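Side-chain contact in conserved protein (Methanothermobacter thermautotrophicus, PDB 1T57), which is of unknown function but binds flavin mononucleotide and magnesium ions, and has a fold related to the pyruvate kinase alpha/beta domain: residues E41-R46 with L66-M71. Sequence-based numbering, arbitrary orientation.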
# COMPACT_ATOMS: atom_id res chain seq x y z
N GLU A 41 -25.28 24.51 -21.46
CA GLU A 41 -25.21 25.41 -22.60
C GLU A 41 -23.79 25.47 -23.14
O GLU A 41 -23.55 25.38 -24.35
CB GLU A 41 -25.65 26.83 -22.23
CG GLU A 41 -26.98 26.92 -21.53
CD GLU A 41 -27.60 28.30 -21.63
OE1 GLU A 41 -26.85 29.30 -21.52
OE2 GLU A 41 -28.84 28.37 -21.81
N LEU A 42 -22.85 25.61 -22.22
CA LEU A 42 -21.47 25.69 -22.61
C LEU A 42 -21.01 24.44 -23.34
O LEU A 42 -20.28 24.56 -24.33
CB LEU A 42 -20.61 25.99 -21.41
CG LEU A 42 -20.83 27.42 -20.91
CD1 LEU A 42 -19.97 27.67 -19.69
CD2 LEU A 42 -20.48 28.41 -21.99
N VAL A 43 -21.46 23.26 -22.92
CA VAL A 43 -21.02 22.05 -23.63
C VAL A 43 -21.55 22.06 -25.05
O VAL A 43 -20.83 21.67 -25.98
CB VAL A 43 -21.49 20.69 -22.98
CG1 VAL A 43 -21.24 20.69 -21.49
CG2 VAL A 43 -22.94 20.39 -23.32
N GLY A 44 -22.80 22.49 -25.21
CA GLY A 44 -23.41 22.54 -26.53
C GLY A 44 -22.48 23.27 -27.47
O GLY A 44 -22.04 22.71 -28.47
N GLU A 45 -22.16 24.51 -27.11
CA GLU A 45 -21.29 25.36 -27.91
C GLU A 45 -19.96 24.71 -28.22
O GLU A 45 -19.56 24.63 -29.38
CB GLU A 45 -21.08 26.70 -27.19
CG GLU A 45 -20.72 27.87 -28.09
CD GLU A 45 -20.55 29.17 -27.31
OE1 GLU A 45 -20.82 30.25 -27.88
OE2 GLU A 45 -20.16 29.10 -26.12
N ARG A 46 -19.27 24.24 -27.19
CA ARG A 46 -17.96 23.63 -27.38
C ARG A 46 -18.06 22.39 -28.23
O ARG A 46 -17.13 22.08 -28.98
CB ARG A 46 -17.30 23.30 -26.04
CG ARG A 46 -15.98 22.60 -26.19
CD ARG A 46 -14.91 23.51 -26.75
NE ARG A 46 -14.21 24.21 -25.69
CZ ARG A 46 -14.55 25.40 -25.21
NH1 ARG A 46 -15.59 26.04 -25.70
NH2 ARG A 46 -13.83 25.96 -24.25
N LEU A 66 -31.52 14.01 -18.81
CA LEU A 66 -32.69 14.47 -19.57
C LEU A 66 -32.44 15.81 -20.24
O LEU A 66 -32.52 15.93 -21.46
CB LEU A 66 -33.91 14.59 -18.68
CG LEU A 66 -34.59 13.29 -18.27
CD1 LEU A 66 -35.70 13.60 -17.27
CD2 LEU A 66 -35.12 12.58 -19.50
N ARG A 67 -32.11 16.81 -19.43
CA ARG A 67 -31.83 18.14 -19.96
C ARG A 67 -30.82 18.10 -21.10
O ARG A 67 -31.11 18.51 -22.22
CB ARG A 67 -31.32 19.04 -18.83
CG ARG A 67 -32.29 19.14 -17.68
CD ARG A 67 -33.70 19.36 -18.22
NE ARG A 67 -34.69 18.69 -17.38
CZ ARG A 67 -35.64 17.88 -17.85
NH1 ARG A 67 -35.72 17.64 -19.16
NH2 ARG A 67 -36.49 17.30 -17.02
N LEU A 68 -29.64 17.58 -20.80
CA LEU A 68 -28.57 17.50 -21.79
C LEU A 68 -29.01 16.94 -23.14
O LEU A 68 -28.65 17.49 -24.18
CB LEU A 68 -27.42 16.66 -21.25
CG LEU A 68 -26.31 16.49 -22.30
CD1 LEU A 68 -25.59 17.79 -22.46
CD2 LEU A 68 -25.36 15.40 -21.88
N SER A 69 -29.76 15.85 -23.12
CA SER A 69 -30.23 15.21 -24.35
C SER A 69 -30.98 16.15 -25.30
O SER A 69 -31.00 15.92 -26.51
CB SER A 69 -31.12 14.01 -24.01
OG SER A 69 -32.24 14.40 -23.22
N GLU A 70 -31.60 17.19 -24.74
CA GLU A 70 -32.38 18.17 -25.49
C GLU A 70 -31.58 19.29 -26.14
O GLU A 70 -32.13 20.07 -26.92
CB GLU A 70 -33.43 18.80 -24.59
CG GLU A 70 -34.73 18.04 -24.54
CD GLU A 70 -35.18 17.77 -23.13
OE1 GLU A 70 -35.08 18.70 -22.29
OE2 GLU A 70 -35.64 16.63 -22.86
N MSE A 71 -30.30 19.39 -25.81
CA MSE A 71 -29.45 20.45 -26.36
C MSE A 71 -28.30 19.91 -27.17
O MSE A 71 -27.63 20.66 -27.89
CB MSE A 71 -28.89 21.32 -25.24
CG MSE A 71 -29.83 22.39 -24.77
SE MSE A 71 -29.65 22.63 -22.90
CE MSE A 71 -28.06 23.71 -22.92
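Val43 and Leu68 meet on the buried side of two helices, 36-50 and 63-69, that pack against the mixed sheet of an alpha/beta domain of the pyruvate kinase C-terminal family. The apolar part is a single methyl-to-methyl touch: Val43 CG2 lies 3.8 Å from Leu68 CD1, the two side chains running at about a right angle to each other. The CB of Val43 is directed toward segment 66-71, and CG2 makes the touch. Leu68 gets there through its outer branch, with CG anti to the backbone N (chi1 177°) and CD1 carried across. Both side chains also share Ile171 of strand 168-172 as a neighbour, and the methyl contact sits where the two helices face the sheet.

Nearer the surface the contact is made by selenomethionine 71, two residues after Ser69. Its chain is bent at both chi2 (144°) and chi3 (80°), which brings the terminal methyl up to helix 36-50. The Met71 side chain also touches Glu37 and Leu40.

The Glu41 carboxylate is turned to Arg38 on the same helix, not to Met71: OE1 forms a salt bridge with it. Within the other segment, Arg67 NH1 makes a weak salt bridge to Glu70 OE1. The side chain of Leu68 is about 10 Å from the bound flavin mononucleotide and about 6 Å from the side chain of Thr64, which binds it.

At Glu41 the methyl presses mainly on the backbone: Met71 CE is 3.7 Å from Glu41 CG but 3.3 Å from Glu41 CA, and, tight for a methyl, 3.2 Å from Glu41 N.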